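Local coordinates for endo-beta-mannanase (Opitutaceae bacterium TAV5, PDB 7BOB), which probably releases mannose from the non-reducing ends of beta-1,4-linked manno-oligosaccharides, as a homotrimeric glycoside hydrolase family 5 exo-beta-1,4-mannosidase from a termite hindgut bacterium, at residues P258-K269 / L413-Q421. Numbering follows the deposited sequence.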
loop_
_atom_site.group_PDB
_atom_site.type_symbol
_atom_site.label_atom_id
_atom_site.label_comp_id
_atom_site.label_asym_id
_atom_site.label_seq_id
_atom_site.Cartn_x
_atom_site.Cartn_y
_atom_site.Cartn_z
ATOM N N PRO A 258 -5.547 -25.299 -20.028
ATOM C CA PRO A 258 -6.808 -24.702 -20.515
ATOM C C PRO A 258 -7.157 -23.332 -19.900
ATOM O O PRO A 258 -7.788 -22.509 -20.583
ATOM C CB PRO A 258 -7.861 -25.756 -20.132
ATOM C CG PRO A 258 -7.095 -27.043 -20.005
ATOM C CD PRO A 258 -5.705 -26.696 -19.577
ATOM N N LEU A 259 -6.830 -23.077 -18.623
ATOM C CA LEU A 259 -7.030 -21.729 -18.066
ATOM C C LEU A 259 -6.233 -20.691 -18.853
ATOM O O LEU A 259 -6.795 -19.719 -19.368
ATOM C CB LEU A 259 -6.646 -21.674 -16.576
ATOM C CG LEU A 259 -6.884 -20.355 -15.780
ATOM C CD1 LEU A 259 -5.785 -19.290 -16.010
ATOM C CD2 LEU A 259 -8.238 -19.722 -16.072
ATOM N N THR A 260 -4.915 -20.881 -18.945
ATOM C CA THR A 260 -4.082 -19.973 -19.725
ATOM C C THR A 260 -4.637 -19.795 -21.139
ATOM O O THR A 260 -4.775 -18.663 -21.623
ATOM C CB THR A 260 -2.642 -20.488 -19.795
ATOM O OG1 THR A 260 -2.094 -20.620 -18.480
ATOM C CG2 THR A 260 -1.761 -19.535 -20.621
ATOM N N ARG A 261 -4.990 -20.909 -21.803
ATOM C CA ARG A 261 -5.537 -20.832 -23.163
ATOM C C ARG A 261 -6.853 -20.074 -23.215
ATOM O O ARG A 261 -7.186 -19.511 -24.256
ATOM C CB ARG A 261 -5.765 -22.224 -23.767
ATOM C CG ARG A 261 -4.497 -23.032 -23.975
ATOM C CD ARG A 261 -4.831 -24.490 -24.223
ATOM N NE ARG A 261 -3.649 -25.272 -24.576
ATOM C CZ ARG A 261 -3.680 -26.425 -25.242
ATOM N NH1 ARG A 261 -4.846 -26.949 -25.625
ATOM N NH2 ARG A 261 -2.542 -27.059 -25.510
ATOM N N SER A 262 -7.608 -20.022 -22.124
ATOM C CA SER A 262 -8.856 -19.282 -22.227
ATOM C C SER A 262 -8.686 -17.769 -22.048
ATOM O O SER A 262 -9.654 -17.027 -22.251
ATOM C CB SER A 262 -9.850 -19.812 -21.199
ATOM O OG SER A 262 -9.454 -19.423 -19.882
ATOM N N LEU A 263 -7.498 -17.286 -21.679
ATOM C CA LEU A 263 -7.360 -15.873 -21.319
ATOM C C LEU A 263 -7.579 -14.960 -22.523
ATOM O O LEU A 263 -8.435 -14.064 -22.501
ATOM C CB LEU A 263 -5.976 -15.626 -20.720
ATOM C CG LEU A 263 -5.728 -16.277 -19.367
ATOM C CD1 LEU A 263 -4.216 -16.304 -19.106
ATOM C CD2 LEU A 263 -6.469 -15.491 -18.290
ATOM N N LEU A 264 -6.801 -15.161 -23.581
ATOM C CA LEU A 264 -6.902 -14.260 -24.731
ATOM C C LEU A 264 -8.299 -14.287 -25.359
ATOM O O LEU A 264 -8.883 -13.204 -25.552
ATOM C CB LEU A 264 -5.772 -14.598 -25.706
ATOM C CG LEU A 264 -5.383 -13.623 -26.815
ATOM C CD1 LEU A 264 -5.247 -12.230 -26.261
ATOM C CD2 LEU A 264 -4.076 -14.074 -27.488
ATOM N N PRO A 265 -8.930 -15.444 -25.610
ATOM C CA PRO A 265 -10.322 -15.400 -26.106
ATOM C C PRO A 265 -11.267 -14.682 -25.169
ATOM O O PRO A 265 -12.188 -13.995 -25.630
ATOM C CB PRO A 265 -10.703 -16.884 -26.246
ATOM C CG PRO A 265 -9.398 -17.589 -26.400
ATOM C CD PRO A 265 -8.425 -16.828 -25.541
ATOM N N PHE A 266 -11.068 -14.824 -23.858
ATOM C CA PHE A 266 -11.903 -14.098 -22.908
ATOM C C PHE A 266 -11.725 -12.591 -23.055
ATOM O O PHE A 266 -12.710 -11.840 -23.075
ATOM C CB PHE A 266 -11.588 -14.542 -21.485
ATOM C CG PHE A 266 -12.115 -13.609 -20.445
ATOM C CD1 PHE A 266 -13.443 -13.697 -20.016
ATOM C CD2 PHE A 266 -11.295 -12.623 -19.899
ATOM C CE1 PHE A 266 -13.935 -12.816 -19.053
ATOM C CE2 PHE A 266 -11.783 -11.744 -18.919
ATOM C CZ PHE A 266 -13.104 -11.845 -18.500
ATOM N N TYR A 267 -10.470 -12.127 -23.139
ATOM C CA TYR A 267 -10.218 -10.694 -23.342
ATOM C C TYR A 267 -10.845 -10.202 -24.640
ATOM O O TYR A 267 -11.422 -9.104 -24.686
ATOM C CB TYR A 267 -8.716 -10.404 -23.368
ATOM C CG TYR A 267 -8.012 -10.662 -22.054
ATOM C CD1 TYR A 267 -8.562 -10.239 -20.857
ATOM C CD2 TYR A 267 -6.785 -11.313 -22.019
ATOM C CE1 TYR A 267 -7.915 -10.475 -19.661
ATOM C CE2 TYR A 267 -6.126 -11.539 -20.823
ATOM C CZ TYR A 267 -6.696 -11.122 -19.662
ATOM O OH TYR A 267 -6.054 -11.374 -18.487
ATOM N N VAL A 268 -10.717 -10.993 -25.715
ATOM C CA VAL A 268 -11.309 -10.616 -26.997
ATOM C C VAL A 268 -12.825 -10.529 -26.869
ATOM O O VAL A 268 -13.446 -9.574 -27.352
ATOM C CB VAL A 268 -10.877 -11.608 -28.097
ATOM C CG1 VAL A 268 -11.629 -11.348 -29.429
ATOM C CG2 VAL A 268 -9.371 -11.529 -28.305
ATOM N N LYS A 269 -13.434 -11.495 -26.174
ATOM C CA LYS A 269 -14.879 -11.475 -25.950
ATOM C C LYS A 269 -15.319 -10.191 -25.251
ATOM O O LYS A 269 -16.321 -9.577 -25.631
ATOM C CB LYS A 269 -15.298 -12.681 -25.098
ATOM C CG LYS A 269 -15.260 -14.023 -25.795
ATOM C CD LYS A 269 -15.906 -15.135 -24.933
ATOM C CE LYS A 269 -15.578 -16.507 -25.518
ATOM N NZ LYS A 269 -16.097 -17.643 -24.693
ATOM N N LEU A 413 -14.402 -13.004 -13.446
ATOM C CA LEU A 413 -14.903 -13.315 -14.767
ATOM C C LEU A 413 -14.005 -14.342 -15.442
ATOM O O LEU A 413 -14.498 -15.278 -16.083
ATOM C CB LEU A 413 -15.012 -12.031 -15.590
ATOM C CG LEU A 413 -16.121 -11.044 -15.206
ATOM C CD1 LEU A 413 -16.038 -9.796 -16.069
ATOM C CD2 LEU A 413 -17.483 -11.679 -15.342
ATOM N N ILE A 414 -12.685 -14.216 -15.259
ATOM C CA ILE A 414 -11.748 -15.123 -15.919
ATOM C C ILE A 414 -11.999 -16.558 -15.473
ATOM O O ILE A 414 -12.077 -17.484 -16.293
ATOM C CB ILE A 414 -10.300 -14.691 -15.642
ATOM C CG1 ILE A 414 -9.935 -13.493 -16.528
ATOM C CG2 ILE A 414 -9.342 -15.862 -15.845
ATOM C CD1 ILE A 414 -8.628 -12.800 -16.141
ATOM N N LEU A 415 -12.159 -16.753 -14.165
ATOM C CA LEU A 415 -12.303 -18.091 -13.604
ATOM C C LEU A 415 -13.659 -18.680 -13.941
ATOM O O LEU A 415 -13.759 -19.855 -14.313
ATOM C CB LEU A 415 -12.112 -18.052 -12.082
ATOM C CG LEU A 415 -12.220 -19.433 -11.446
ATOM C CD1 LEU A 415 -11.016 -20.283 -11.810
ATOM C CD2 LEU A 415 -12.358 -19.318 -9.946
ATOM N N ALA A 416 -14.725 -17.892 -13.782
ATOM C CA ALA A 416 -16.042 -18.383 -14.167
ATOM C C ALA A 416 -16.058 -18.763 -15.643
ATOM O O ALA A 416 -16.583 -19.817 -16.011
ATOM C CB ALA A 416 -17.109 -17.335 -13.866
ATOM N N HIS A 417 -15.447 -17.925 -16.494
ATOM C CA HIS A 417 -15.389 -18.194 -17.927
ATOM C C HIS A 417 -14.690 -19.515 -18.207
ATOM O O HIS A 417 -15.165 -20.320 -19.016
ATOM C CB HIS A 417 -14.667 -17.049 -18.636
ATOM C CG HIS A 417 -14.468 -17.267 -20.102
ATOM N ND1 HIS A 417 -13.260 -17.661 -20.639
ATOM C CD2 HIS A 417 -15.316 -17.121 -21.149
ATOM C CE1 HIS A 417 -13.370 -17.747 -21.952
ATOM N NE2 HIS A 417 -14.611 -17.433 -22.286
ATOM N N HIS A 418 -13.566 -19.767 -17.529
ATOM C CA HIS A 418 -12.830 -21.008 -17.756
ATOM C C HIS A 418 -13.594 -22.219 -17.216
ATOM O O HIS A 418 -13.647 -23.272 -17.869
ATOM C CB HIS A 418 -11.448 -20.922 -17.118
ATOM C CG HIS A 418 -10.836 -22.255 -16.816
ATOM N ND1 HIS A 418 -10.430 -23.133 -17.805
ATOM C CD2 HIS A 418 -10.571 -22.866 -15.636
ATOM C CE1 HIS A 418 -9.934 -24.222 -17.245
ATOM N NE2 HIS A 418 -9.999 -24.080 -15.930
ATOM N N LEU A 419 -14.194 -22.085 -16.029
ATOM C CA LEU A 419 -14.863 -23.224 -15.417
ATOM C C LEU A 419 -16.149 -23.563 -16.156
ATOM O O LEU A 419 -16.509 -24.739 -16.254
ATOM C CB LEU A 419 -15.150 -22.951 -13.935
ATOM C CG LEU A 419 -13.949 -22.750 -12.994
ATOM C CD1 LEU A 419 -14.403 -22.323 -11.580
ATOM C CD2 LEU A 419 -13.049 -23.987 -12.918
ATOM N N LEU A 420 -16.852 -22.556 -16.682
ATOM C CA LEU A 420 -18.037 -22.835 -17.484
ATOM C C LEU A 420 -17.673 -23.545 -18.789
ATOM O O LEU A 420 -18.391 -24.455 -19.223
ATOM C CB LEU A 420 -18.790 -21.539 -17.758
ATOM C CG LEU A 420 -19.533 -20.980 -16.557
ATOM C CD1 LEU A 420 -19.745 -19.474 -16.684
ATOM C CD2 LEU A 420 -20.866 -21.731 -16.388
ATOM N N GLN A 421 -16.552 -23.154 -19.420
ATOM C CA GLN A 421 -16.103 -23.870 -20.612
ATOM C C GLN A 421 -15.661 -25.283 -20.276
ATOM O O GLN A 421 -15.700 -26.155 -21.144
ATOM C CB GLN A 421 -14.946 -23.135 -21.308
ATOM C CG GLN A 421 -15.289 -21.755 -21.804
ATOM C CD GLN A 421 -14.226 -21.171 -22.762
ATOM O OE1 GLN A 421 -13.017 -21.392 -22.615
ATOM N NE2 GLN A 421 -14.698 -20.436 -23.746
HETATM O O HOH W 1 -11.046 -17.620 -18.703
#
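Pro-258, suited to a first turn, sets its CB at the edge of the His-418 imidazole, near its plane, where an outer helix of the (beta/alpha)8 barrel of family 5 meets helix 406-422 of the following alpha/beta domain. Segments 258-269 and 413-421 run at 114° to one another. Leu-259 lays its CB almost squarely over the same ring, a CH-pi contact 4.0 Å from the centroid; the ring's NE2 is hydrogen-bonded to Glu-573. Ser-262 is small enough to admit a bridging water. Its OG donates to Leu-259 O within its own helix (2.7 Å) and accepts from the water, which also donates to Ile-414 O and hydrogen-bonds with His-417 ND1. Leu-263 CD2 touches CG2 of Ile-414, whose branched side chain is a knob in a hole formed by Leu-259, Leu-263, Phe-266 and Tyr-267. Phe-266, with CG anti to the backbone N (chi1 164°), turns its ring against Leu-413 and Ile-414, with Ile-414 CA over one face; its own CB covers a face of His-417. Tyr-267 meets Ile-414 CD1 with its hydroxyl, which is hydrogen-bonded to His-248. Lys-269, long and extended, hydrogen-bonds with Val-427 O and reaches the edge of His-417, where NZ donates in the ring plane to NE2 at 2.8 Å.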